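Local coordinates for amine oxidase domain-containing protein (Pyrococcus furiosus, PDB 3NRN), which binds adenosine monophosphate through a Rossmann-type nucleotide site and is probably a flavin-containing oxidoreductase of the amine oxidase family, its substrate unknown, at residues G153-S159 / H318-K322; S267-K271 / L348-Y352; L292-F297 / E336-F341. All blocks are in the same frame, centred on the assembly; numbering follows the deposited sequence.

In the fold
The three contacts gather on one side of the chain, around the mixed, largely antiparallel sheet of the amine oxidase fold. From the N terminus, helix 142-156 ends in G153-S159, which meets H318-K322 to close contact 1. Before that closure, S267-K271 opens contact 2 and L292-F297 opens contact 3. Contact 3 is completed by E336-F341 and contact 2 last of all, by L348-Y352. Contact 3 is therefore nested within contact 2, while contact 1 crosses both. Strand 312-320, which belongs to contact 1, links it to the other two: selenomethionine M319 bonds through its backbone to I270, H318 O to N295 N, and A320 N to the side chain of N295. Together they join sheet, helix 326-340 and helix 142-156.

Contact 1. Residues G153-S159 / H318-K322; sequences GWADSVS and HMALK
Residues 153-156 form the last part of helix 142-156; S157 then takes positive phi (55°/32°), and V158 and S159 run on extended. Opposite, H318-A320 is the end of strand 312-320, after which L321 has helical angles and K322 positive phi (60°/-131°). The CA atoms of S157 and A320 lie 4.6 Å apart, those of W154 and H318 6.3 Å.

H318 (chi1 t, chi2 -75°) points its CB toward the helix end. W154 (chi1 t, chi2 75°) presents an edge to the H318 face in a T-shaped pair, with the five-membered ring of W154 and the H318 ring 5.3 Å apart between centroids and planes at 74°. The helix-end carbonyl G153 O approaches ring carbon H318 CE1 to 2.9 Å. The small methyl A320 CB packs 3.7 Å from S157 CA, which suits the close backbone approach there.

K322 (chi1 m, the rest t) extends across to the S157-S159 turn, where NZ donates to S159 OG at 2.6 Å. One water bridges V158 O (2.7 Å) and K322 NZ (3.0 Å); another lies between S157 O (3.0 Å) and K322 N (2.8 Å). E149 makes a weak hydrogen bond to S159 OG and a long, weak ion pair with K322 NZ. Waters held by K322 thus serve carbonyls past the last helical turn, while aromatic and methyl contacts take the more buried part.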
ATOM      1  N   GLY A 153      -1.143  -5.639  11.986  1.00 29.34           N
ATOM      2  CA  GLY A 153       0.243  -5.795  11.578  1.00 23.82           C
ATOM      3  C   GLY A 153       0.368  -5.861  10.065  1.00 28.30           C
ATOM      4  O   GLY A 153       1.217  -5.206   9.467  1.00 20.46           O
ATOM      5  N   TRP A 154      -0.506  -6.640   9.441  1.00 24.72           N
ATOM      6  CA  TRP A 154      -0.494  -6.806   7.995  1.00 24.84           C
ATOM      7  C   TRP A 154      -0.909  -5.539   7.238  1.00 28.01           C
ATOM      8  O   TRP A 154      -0.155  -5.026   6.407  1.00 25.69           O
ATOM      9  CB  TRP A 154      -1.410  -7.970   7.611  1.00 28.63           C
ATOM     10  CG  TRP A 154      -1.394  -8.307   6.162  1.00 42.80           C
ATOM     11  CD1 TRP A 154      -0.412  -8.962   5.480  1.00 38.20           C
ATOM     12  CD2 TRP A 154      -2.402  -7.979   5.201  1.00 53.93           C
ATOM     13  NE1 TRP A 154      -0.743  -9.063   4.153  1.00 52.59           N
ATOM     14  CE2 TRP A 154      -1.962  -8.466   3.953  1.00 64.29           C
ATOM     15  CE3 TRP A 154      -3.638  -7.316   5.274  1.00 57.60           C
ATOM     16  CZ2 TRP A 154      -2.717  -8.313   2.780  1.00 64.90           C
ATOM     17  CZ3 TRP A 154      -4.389  -7.162   4.108  1.00 56.66           C
ATOM     18  CH2 TRP A 154      -3.923  -7.659   2.878  1.00 63.59           C
ATOM     19  N   ALA A 155      -2.099  -5.022   7.528  1.00 21.97           N
ATOM     20  CA  ALA A 155      -2.581  -3.837   6.829  1.00 21.04           C
ATOM     21  C   ALA A 155      -1.915  -2.520   7.208  1.00 23.67           C
ATOM     22  O   ALA A 155      -1.772  -1.639   6.354  1.00 27.04           O
ATOM     23  CB  ALA A 155      -4.110  -3.713   6.993  1.00 17.35           C
ATOM     24  N   ASP A 156      -1.487  -2.378   8.461  1.00 23.93           N
ATOM     25  CA  ASP A 156      -0.894  -1.116   8.899  1.00 19.82           C
ATOM     26  C   ASP A 156       0.486  -1.192   9.556  1.00 19.92           C
ATOM     27  O   ASP A 156       1.017  -0.173   9.990  1.00 19.57           O
ATOM     28  CB  ASP A 156      -1.859  -0.404   9.858  1.00 20.17           C
ATOM     29  CG  ASP A 156      -3.297  -0.394   9.345  1.00 34.22           C
ATOM     30  OD1 ASP A 156      -3.520   0.029   8.189  1.00 30.92           O
ATOM     31  OD2 ASP A 156      -4.208  -0.811  10.098  1.00 33.89           O
ATOM     32  N   SER A 157       1.057  -2.390   9.639  1.00 21.87           N
ATOM     33  CA  SER A 157       2.369  -2.566  10.249  1.00 25.30           C
ATOM     34  C   SER A 157       2.488  -2.033  11.675  1.00 24.26           C
ATOM     35  O   SER A 157       3.551  -1.564  12.071  1.00 21.76           O
ATOM     36  CB  SER A 157       3.449  -1.914   9.381  1.00 25.09           C
ATOM     37  OG  SER A 157       3.753  -2.736   8.270  1.00 35.79           O
ATOM     38  N   VAL A 158       1.402  -2.093  12.436  1.00 23.84           N
ATOM     39  CA  VAL A 158       1.412  -1.637  13.824  1.00 22.95           C
ATOM     40  C   VAL A 158       0.561  -2.587  14.652  1.00 24.28           C
ATOM     41  O   VAL A 158      -0.113  -3.465  14.108  1.00 22.63           O
ATOM     42  CB  VAL A 158       0.832  -0.212  13.988  1.00 27.30           C
ATOM     43  CG1 VAL A 158       1.637   0.780  13.164  1.00 32.62           C
ATOM     44  CG2 VAL A 158      -0.627  -0.190  13.583  1.00 21.71           C
ATOM     45  N   SER A 159       0.611  -2.419  15.968  1.00 23.27           N
ATOM     46  CA  SER A 159      -0.177  -3.245  16.868  1.00 25.74           C
ATOM     47  C   SER A 159      -1.552  -2.610  16.972  1.00 30.09           C
ATOM     48  O   SER A 159      -1.712  -1.411  16.726  1.00 25.40           O
ATOM     49  CB  SER A 159       0.470  -3.308  18.252  1.00 26.75           C
ATOM     50  OG  SER A 159       1.696  -4.017  18.196  1.00 33.77           O
ATOM     51  N   HIS A 318       4.227 -11.410   5.327  1.00 24.61           N
ATOM     52  CA  HIS A 318       4.472 -10.060   5.815  1.00 24.31           C
ATOM     53  C   HIS A 318       4.614 -10.073   7.326  1.00 24.00           C
ATOM     54  O   HIS A 318       3.848 -10.736   8.020  1.00 21.17           O
ATOM     55  CB  HIS A 318       3.303  -9.152   5.411  1.00 25.52           C
ATOM     56  CG  HIS A 318       3.359  -7.778   6.006  1.00 27.70           C
ATOM     57  ND1 HIS A 318       3.056  -7.522   7.325  1.00 34.33           N
ATOM     58  CD2 HIS A 318       3.669  -6.581   5.454  1.00 31.24           C
ATOM     59  CE1 HIS A 318       3.172  -6.227   7.560  1.00 25.94           C
ATOM     60  NE2 HIS A 318       3.543  -5.634   6.439  1.00 31.32           N
HETATM   61  N   MSE A 319       5.598  -9.336   7.829  1.00 26.17           N
HETATM   62  CA  MSE A 319       5.834  -9.249   9.263  1.00 22.30           C
HETATM   63  C   MSE A 319       6.059  -7.789   9.629  1.00 25.55           C
HETATM   64  O   MSE A 319       6.959  -7.145   9.092  1.00 23.98           O
HETATM   65  CB  MSE A 319       7.079 -10.065   9.670  1.00 25.40           C
HETATM   66  CG  MSE A 319       7.435  -9.996  11.176  1.00 31.97           C
HETATM   67 SE   MSE A 319       9.132 -10.543  11.660  1.00 20.84          SE
HETATM   68  CE  MSE A 319       9.984  -9.044  11.536  1.00 46.24           C
ATOM     69  N   ALA A 320       5.227  -7.263  10.520  1.00 20.84           N
ATOM     70  CA  ALA A 320       5.403  -5.894  10.987  1.00 21.35           C
ATOM     71  C   ALA A 320       6.604  -5.987  11.937  1.00 28.63           C
ATOM     72  O   ALA A 320       6.594  -6.778  12.883  1.00 23.71           O
ATOM     73  CB  ALA A 320       4.155  -5.431  11.736  1.00 18.45           C
ATOM     74  N   LEU A 321       7.647  -5.202  11.689  1.00 22.72           N
ATOM     75  CA  LEU A 321       8.830  -5.282  12.542  1.00 27.35           C
ATOM     76  C   LEU A 321       8.639  -4.684  13.936  1.00 28.89           C
ATOM     77  O   LEU A 321       9.084  -5.259  14.932  1.00 23.91           O
ATOM     78  CB  LEU A 321      10.022  -4.605  11.861  1.00 31.68           C
ATOM     79  CG  LEU A 321      11.345  -4.650  12.635  1.00 34.64           C
ATOM     80  CD1 LEU A 321      11.795  -6.089  12.829  1.00 35.03           C
ATOM     81  CD2 LEU A 321      12.396  -3.865  11.873  1.00 35.88           C
ATOM     82  N   LYS A 322       7.971  -3.539  14.005  1.00 23.12           N
ATOM     83  CA  LYS A 322       7.757  -2.864  15.276  1.00 18.58           C
ATOM     84  C   LYS A 322       9.143  -2.559  15.839  1.00 26.35           C
ATOM     85  O   LYS A 322       9.989  -2.022  15.119  1.00 23.78           O
ATOM     86  CB  LYS A 322       6.941  -3.767  16.211  1.00 26.35           C
ATOM     87  CG  LYS A 322       5.610  -4.190  15.578  1.00 35.05           C
ATOM     88  CD  LYS A 322       4.716  -5.002  16.510  1.00 25.80           C
ATOM     89  CE  LYS A 322       3.377  -5.299  15.838  1.00 24.17           C
ATOM     90  NZ  LYS A 322       2.427  -6.050  16.712  1.00 27.47           N
TER
HETATM   91  O   HOH W   1       6.470  -2.007  12.210  1.00 25.19           O
HETATM   92  O   HOH W   2       0.028  -6.027  14.925  1.00 22.96           O

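Contact 2. Residues S267-K271 / L348-Y352; sequences SEGIK and LAQVY
K271, Y352 and Q350 illustrate how an edge strand can be held by backbone pairing and side chains together. Strands 269-271 and 348-351 run antiparallel, their axes 4.5 Å apart at closest and 159° between directions. K271 and Q350 form a hydrogen-bonded pair, with K271 N to Q350 O and Q350 N to K271 O both 2.7 Å; I270 and V351 form the non-hydrogen-bonded pair, CA to CA 4.6 Å. Beyond it, G269 N donates to Y352 O at 2.7 Å and Y352 N to G269 O at 2.8 Å. CA-H...O contacts fill in between, I270 CA to Q350 O at 3.3 Å and V351 CA to G269 O at 3.6 Å.

K271 is the most covered residue. Its chain (chi1 -97°, chi2 t, chi3 p, chi4 t) projects from the face it shares with Q350 and brings NZ to 3.2 Å from Y352 CE2, while its CE lies 3.4 Å from Q350 OE1. The ammonium is hydrogen-bonded to the carbonyls of G52 and S50. Y352 (chi1 m, chi2 -63°) carries its ring toward the end of K271. Q350 (chi1 m, chi2 t) has its OE1 bonded to N273 ND2 and its NE2 to S50 O. The side chain of Y352 is about 5 Å from that of R38, an AMP-binding residue, and about 9 Å from the nucleotide.

On the other face, I270 CG1 and V351 CG2 are 4.5 Å apart. Strand 345-351 is the outermost strand here; across strand 269-277 lies strand 312-320, helix 326-340 packs on I270 and A349, and strand 41-44 meets L348 and Q350 from the side of K271.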
ATOM      1  N   SER A 267       7.224   2.998  10.021  1.00 51.37           N
ATOM      2  CA  SER A 267       7.005   1.688  10.625  1.00 52.96           C
ATOM      3  C   SER A 267       7.582   0.633   9.690  1.00 51.32           C
ATOM      4  O   SER A 267       7.049   0.404   8.603  1.00 52.88           O
ATOM      5  CB  SER A 267       5.506   1.435  10.826  1.00 57.31           C
ATOM      6  OG  SER A 267       4.941   2.371  11.733  1.00 55.04           O
ATOM      7  N   GLU A 268       8.675   0.001  10.109  1.00 43.23           N
ATOM      8  CA  GLU A 268       9.322  -1.017   9.293  1.00 39.05           C
ATOM      9  C   GLU A 268       8.570  -2.336   9.203  1.00 36.39           C
ATOM     10  O   GLU A 268       7.752  -2.673  10.061  1.00 32.19           O
ATOM     11  CB  GLU A 268      10.737  -1.301   9.798  1.00 48.32           C
ATOM     12  CG  GLU A 268      11.793  -0.316   9.334  1.00 60.43           C
ATOM     13  CD  GLU A 268      12.099   0.737  10.373  1.00 67.69           C
ATOM     14  OE1 GLU A 268      12.456   0.357  11.510  1.00 76.63           O
ATOM     15  OE2 GLU A 268      11.987   1.940  10.055  1.00 67.81           O
ATOM     16  N   GLY A 269       8.875  -3.081   8.147  1.00 33.69           N
ATOM     17  CA  GLY A 269       8.257  -4.373   7.930  1.00 33.86           C
ATOM     18  C   GLY A 269       9.244  -5.321   7.274  1.00 30.66           C
ATOM     19  O   GLY A 269      10.242  -4.897   6.686  1.00 25.13           O
ATOM     20  N   ILE A 270       8.977  -6.615   7.383  1.00 24.56           N
ATOM     21  CA  ILE A 270       9.842  -7.606   6.781  1.00 22.53           C
ATOM     22  C   ILE A 270       9.003  -8.500   5.893  1.00 26.24           C
ATOM     23  O   ILE A 270       7.911  -8.925   6.274  1.00 25.08           O
ATOM     24  CB  ILE A 270      10.577  -8.470   7.851  1.00 25.16           C
ATOM     25  CG1 ILE A 270      11.499  -7.581   8.693  1.00 30.13           C
ATOM     26  CG2 ILE A 270      11.396  -9.563   7.169  1.00 25.23           C
ATOM     27  CD1 ILE A 270      12.414  -8.333   9.639  1.00 30.40           C
ATOM     28  N   LYS A 271       9.514  -8.756   4.695  1.00 24.03           N
ATOM     29  CA  LYS A 271       8.841  -9.607   3.729  1.00 29.13           C
ATOM     30  C   LYS A 271       9.639 -10.885   3.537  1.00 27.94           C
ATOM     31  O   LYS A 271      10.860 -10.852   3.387  1.00 33.80           O
ATOM     32  CB  LYS A 271       8.706  -8.884   2.390  1.00 31.33           C
ATOM     33  CG  LYS A 271       7.359  -8.213   2.172  1.00 34.20           C
ATOM     34  CD  LYS A 271       7.398  -7.279   0.975  1.00 39.46           C
ATOM     35  CE  LYS A 271       7.866  -7.986  -0.292  1.00 35.01           C
ATOM     36  NZ  LYS A 271       8.137  -6.990  -1.372  1.00 38.34           N
ATOM     37  N   LEU A 348      14.375 -15.135  -0.158  1.00 38.18           N
ATOM     38  CA  LEU A 348      14.860 -13.813   0.199  1.00 32.70           C
ATOM     39  C   LEU A 348      13.955 -13.130   1.219  1.00 38.85           C
ATOM     40  O   LEU A 348      12.727 -13.234   1.155  1.00 31.56           O
ATOM     41  CB  LEU A 348      14.944 -12.942  -1.058  1.00 31.82           C
ATOM     42  CG  LEU A 348      15.350 -11.476  -0.910  1.00 32.22           C
ATOM     43  CD1 LEU A 348      16.861 -11.375  -0.767  1.00 30.68           C
ATOM     44  CD2 LEU A 348      14.890 -10.695  -2.133  1.00 31.65           C
ATOM     45  N   ALA A 349      14.579 -12.438   2.164  1.00 31.28           N
ATOM     46  CA  ALA A 349      13.851 -11.700   3.181  1.00 34.67           C
ATOM     47  C   ALA A 349      14.119 -10.246   2.831  1.00 36.22           C
ATOM     48  O   ALA A 349      15.270  -9.851   2.662  1.00 33.94           O
ATOM     49  CB  ALA A 349      14.394 -12.022   4.564  1.00 38.87           C
ATOM     50  N   GLN A 350      13.064  -9.456   2.695  1.00 32.52           N
ATOM     51  CA  GLN A 350      13.232  -8.050   2.354  1.00 31.71           C
ATOM     52  C   GLN A 350      12.775  -7.152   3.491  1.00 34.72           C
ATOM     53  O   GLN A 350      11.664  -7.307   4.008  1.00 26.19           O
ATOM     54  CB  GLN A 350      12.439  -7.711   1.089  1.00 30.28           C
ATOM     55  CG  GLN A 350      13.023  -8.268  -0.196  1.00 32.34           C
ATOM     56  CD  GLN A 350      12.017  -8.238  -1.335  1.00 26.68           C
ATOM     57  OE1 GLN A 350      10.993  -8.917  -1.286  1.00 25.24           O
ATOM     58  NE2 GLN A 350      12.302  -7.450  -2.361  1.00 28.83           N
ATOM     59  N   VAL A 351      13.639  -6.218   3.875  1.00 35.83           N
ATOM     60  CA  VAL A 351      13.333  -5.272   4.942  1.00 37.50           C
ATOM     61  C   VAL A 351      12.873  -3.960   4.320  1.00 39.83           C
ATOM     62  O   VAL A 351      13.573  -3.383   3.490  1.00 38.77           O
ATOM     63  CB  VAL A 351      14.572  -4.984   5.822  1.00 42.81           C
ATOM     64  CG1 VAL A 351      14.195  -4.034   6.954  1.00 44.71           C
ATOM     65  CG2 VAL A 351      15.129  -6.277   6.382  1.00 37.33           C
ATOM     66  N   TYR A 352      11.700  -3.488   4.727  1.00 44.36           N
ATOM     67  CA  TYR A 352      11.158  -2.243   4.194  1.00 43.54           C
ATOM     68  C   TYR A 352      10.806  -1.251   5.291  1.00 47.22           C
ATOM     69  O   TYR A 352      10.303  -1.634   6.347  1.00 45.85           O
ATOM     70  CB  TYR A 352       9.919  -2.536   3.349  1.00 49.06           C
ATOM     71  CG  TYR A 352      10.214  -3.258   2.053  1.00 56.30           C
ATOM     72  CD1 TYR A 352      10.995  -2.660   1.062  1.00 63.16           C
ATOM     73  CD2 TYR A 352       9.705  -4.533   1.808  1.00 64.59           C
ATOM     74  CE1 TYR A 352      11.262  -3.313  -0.141  1.00 63.64           C
ATOM     75  CE2 TYR A 352       9.965  -5.196   0.604  1.00 60.06           C
ATOM     76  CZ  TYR A 352      10.743  -4.579  -0.363  1.00 61.48           C
ATOM     77  OH  TYR A 352      11.003  -5.226  -1.550  1.00 64.41           O
TER

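Contact 3. Residues L292-F297 / E336-F341; sequences LMINGF and ELLEIF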
ATOM      1  N   LEU A 292       1.545 -15.442  15.761  1.00 33.67           N
ATOM      2  CA  LEU A 292       2.926 -15.473  15.270  1.00 33.08           C
ATOM      3  C   LEU A 292       3.470 -14.052  15.084  1.00 29.26           C
ATOM      4  O   LEU A 292       2.701 -13.087  15.105  1.00 28.42           O
ATOM      5  CB  LEU A 292       2.998 -16.222  13.931  1.00 28.30           C
ATOM      6  CG  LEU A 292       2.325 -17.597  13.803  1.00 35.00           C
ATOM      7  CD1 LEU A 292       2.688 -18.191  12.446  1.00 21.05           C
ATOM      8  CD2 LEU A 292       2.767 -18.537  14.928  1.00 27.78           C
HETATM    9  N   MSE A 293       4.787 -13.918  14.922  1.00 23.13           N
HETATM   10  CA  MSE A 293       5.367 -12.595  14.701  1.00 27.39           C
HETATM   11  C   MSE A 293       4.910 -12.218  13.285  1.00 27.81           C
HETATM   12  O   MSE A 293       4.535 -11.076  13.031  1.00 32.16           O
HETATM   13  CB  MSE A 293       6.906 -12.619  14.812  1.00 23.90           C
HETATM   14  CG  MSE A 293       7.540 -11.217  15.017  1.00 19.22           C
HETATM   15 SE   MSE A 293       9.322 -11.179  15.466  1.00 17.27          SE
HETATM   16  CE  MSE A 293       9.225 -11.477  17.225  1.00 29.03           C
ATOM     17  N   ILE A 294       4.932 -13.192  12.372  1.00 29.07           N
ATOM     18  CA  ILE A 294       4.453 -12.975  11.007  1.00 29.53           C
ATOM     19  C   ILE A 294       2.983 -12.587  11.201  1.00 28.32           C
ATOM     20  O   ILE A 294       2.332 -13.075  12.123  1.00 28.53           O
ATOM     21  CB  ILE A 294       4.494 -14.278  10.149  1.00 33.20           C
ATOM     22  CG1 ILE A 294       5.937 -14.712   9.875  1.00 31.40           C
ATOM     23  CG2 ILE A 294       3.738 -14.067   8.837  1.00 28.87           C
ATOM     24  CD1 ILE A 294       6.777 -13.686   9.193  1.00 30.89           C
ATOM     25  N   ASN A 295       2.462 -11.718  10.342  1.00 25.96           N
ATOM     26  CA  ASN A 295       1.077 -11.267  10.463  1.00 22.18           C
ATOM     27  C   ASN A 295       0.133 -11.977   9.510  1.00 24.34           C
ATOM     28  O   ASN A 295      -1.075 -12.074   9.766  1.00 24.88           O
ATOM     29  CB  ASN A 295       1.005  -9.758  10.219  1.00 29.57           C
ATOM     30  CG  ASN A 295       1.859  -8.978  11.190  1.00 29.10           C
ATOM     31  OD1 ASN A 295       2.637  -8.115  10.794  1.00 25.66           O
ATOM     32  ND2 ASN A 295       1.718  -9.282  12.474  1.00 28.32           N
ATOM     33  N   GLY A 296       0.688 -12.460   8.404  1.00 23.93           N
ATOM     34  CA  GLY A 296      -0.110 -13.161   7.419  1.00 21.32           C
ATOM     35  C   GLY A 296       0.704 -13.447   6.177  1.00 27.62           C
ATOM     36  O   GLY A 296       1.840 -12.986   6.051  1.00 31.45           O
ATOM     37  N   PHE A 297       0.137 -14.215   5.255  1.00 27.90           N
ATOM     38  CA  PHE A 297       0.842 -14.528   4.024  1.00 24.52           C
ATOM     39  C   PHE A 297      -0.129 -14.804   2.889  1.00 26.12           C
ATOM     40  O   PHE A 297      -1.308 -15.067   3.121  1.00 23.73           O
ATOM     41  CB  PHE A 297       1.786 -15.724   4.234  1.00 34.52           C
ATOM     42  CG  PHE A 297       1.089 -17.009   4.613  1.00 35.50           C
ATOM     43  CD1 PHE A 297       0.520 -17.827   3.639  1.00 32.53           C
ATOM     44  CD2 PHE A 297       1.014 -17.405   5.948  1.00 41.54           C
ATOM     45  CE1 PHE A 297      -0.109 -19.021   3.984  1.00 30.65           C
ATOM     46  CE2 PHE A 297       0.386 -18.599   6.306  1.00 35.90           C
ATOM     47  CZ  PHE A 297      -0.178 -19.410   5.319  1.00 35.32           C
ATOM     48  N   GLU A 336       9.012 -19.813  11.725  1.00 41.79           N
ATOM     49  CA  GLU A 336       7.565 -20.002  11.683  1.00 33.21           C
ATOM     50  C   GLU A 336       7.130 -20.556  10.332  1.00 36.77           C
ATOM     51  O   GLU A 336       6.211 -21.373  10.256  1.00 36.40           O
ATOM     52  CB  GLU A 336       6.846 -18.679  11.961  1.00 32.79           C
ATOM     53  CG  GLU A 336       7.214 -18.048  13.297  1.00 30.41           C
ATOM     54  CD  GLU A 336       6.538 -16.713  13.530  1.00 28.81           C
ATOM     55  OE1 GLU A 336       6.486 -15.899  12.584  1.00 32.13           O
ATOM     56  OE2 GLU A 336       6.066 -16.468  14.658  1.00 45.36           O
ATOM     57  N   LEU A 337       7.794 -20.113   9.268  1.00 33.06           N
ATOM     58  CA  LEU A 337       7.471 -20.577   7.926  1.00 33.98           C
ATOM     59  C   LEU A 337       7.898 -22.029   7.735  1.00 35.45           C
ATOM     60  O   LEU A 337       7.261 -22.776   6.995  1.00 36.49           O
ATOM     61  CB  LEU A 337       8.136 -19.680   6.875  1.00 33.07           C
ATOM     62  CG  LEU A 337       7.513 -18.284   6.711  1.00 36.64           C
ATOM     63  CD1 LEU A 337       8.301 -17.462   5.693  1.00 30.65           C
ATOM     64  CD2 LEU A 337       6.068 -18.430   6.260  1.00 35.67           C
ATOM     65  N   LEU A 338       8.973 -22.431   8.402  1.00 42.00           N
ATOM     66  CA  LEU A 338       9.441 -23.811   8.301  1.00 44.23           C
ATOM     67  C   LEU A 338       8.394 -24.717   8.953  1.00 44.03           C
ATOM     68  O   LEU A 338       8.074 -25.791   8.441  1.00 48.38           O
ATOM     69  CB  LEU A 338      10.793 -23.968   9.008  1.00 45.15           C
ATOM     70  CG  LEU A 338      11.518 -25.318   8.921  1.00 51.60           C
ATOM     71  CD1 LEU A 338      12.973 -25.151   9.362  1.00 40.43           C
ATOM     72  CD2 LEU A 338      10.808 -26.351   9.790  1.00 54.50           C
ATOM     73  N   GLU A 339       7.855 -24.267  10.080  1.00 40.71           N
ATOM     74  CA  GLU A 339       6.847 -25.022  10.808  1.00 41.33           C
ATOM     75  C   GLU A 339       5.553 -25.149  10.006  1.00 46.11           C
ATOM     76  O   GLU A 339       4.888 -26.182  10.055  1.00 50.51           O
ATOM     77  CB  GLU A 339       6.571 -24.346  12.156  1.00 45.32           C
ATOM     78  CG  GLU A 339       5.472 -24.991  12.990  1.00 59.31           C
ATOM     79  CD  GLU A 339       5.649 -26.495  13.151  1.00 70.09           C
ATOM     80  OE1 GLU A 339       6.794 -26.943  13.381  1.00 72.12           O
ATOM     81  OE2 GLU A 339       4.640 -27.227  13.057  1.00 62.75           O
ATOM     82  N   ILE A 340       5.201 -24.101   9.264  1.00 44.22           N
ATOM     83  CA  ILE A 340       3.978 -24.105   8.460  1.00 40.65           C
ATOM     84  C   ILE A 340       4.205 -24.804   7.128  1.00 35.01           C
ATOM     85  O   ILE A 340       3.339 -25.539   6.651  1.00 37.23           O
ATOM     86  CB  ILE A 340       3.477 -22.667   8.177  1.00 36.99           C
ATOM     87  CG1 ILE A 340       3.217 -21.936   9.494  1.00 41.70           C
ATOM     88  CG2 ILE A 340       2.204 -22.713   7.341  1.00 35.07           C
ATOM     89  CD1 ILE A 340       2.819 -20.483   9.323  1.00 40.64           C
ATOM     90  N   PHE A 341       5.372 -24.553   6.537  1.00 37.17           N
ATOM     91  CA  PHE A 341       5.767 -25.138   5.256  1.00 35.50           C
ATOM     92  C   PHE A 341       7.089 -25.887   5.426  1.00 40.54           C
ATOM     93  O   PHE A 341       8.162 -25.328   5.194  1.00 42.08           O
ATOM     94  CB  PHE A 341       5.957 -24.047   4.202  1.00 34.68           C
ATOM     95  CG  PHE A 341       4.703 -23.304   3.858  1.00 44.12           C
ATOM     96  CD1 PHE A 341       3.710 -23.905   3.089  1.00 43.91           C
ATOM     97  CD2 PHE A 341       4.517 -21.996   4.291  1.00 42.56           C
ATOM     98  CE1 PHE A 341       2.552 -23.213   2.754  1.00 43.59           C
ATOM     99  CE2 PHE A 341       3.363 -21.294   3.962  1.00 45.86           C
ATOM    100  CZ  PHE A 341       2.377 -21.904   3.190  1.00 45.72           C
TER
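Two phenylalanines and a small aliphatic cluster show how a helix end is seated on a sheet. F341, the first residue to leave the helical conformation after helix 326-340, turns the edge of its ring to the face of F297 in a T-shaped pair: centroids are 5.6 Å apart, planes meet at 73°, and F297 CE1 lies 3.9 Å from F341 CZ. F297 adopts the p rotamer, directing its ring toward the helix from strand 296-298. I340, just before F341, fits between F297 and L292, its CD1 4.3 Å from F297 CE2 and 3.9 Å from L292 CD1. Behind this centre F341 rests on L274 and V276 of strand 269-277, and L337 on F272 of the same strand.

Outward along the helix comes E336, the most covered residue of the contact. Its CB faces the L292-F297 segment, and the extended chain (chi1 m, chi2 t) lays the carboxylate beside two successive amides. Selenomethionine M293 N donates to E336 OE2 at 2.9 Å and I294 N to E336 OE1 at 3.1 Å, one oxygen for each. L292 CB, 3.2 Å from E336 OE2, and I294 CG1, 3.0 Å from E336 OE1, flank the carboxylate.

The helix backbone stays internally bonded, with I340 N to E336 O at 3.1 Å and F341 N to L337 O at 2.6 Å. A buried carboxylate is thus met by main-chain donors of the loop, while the rings and aliphatic groups make the rest of the interface apolar.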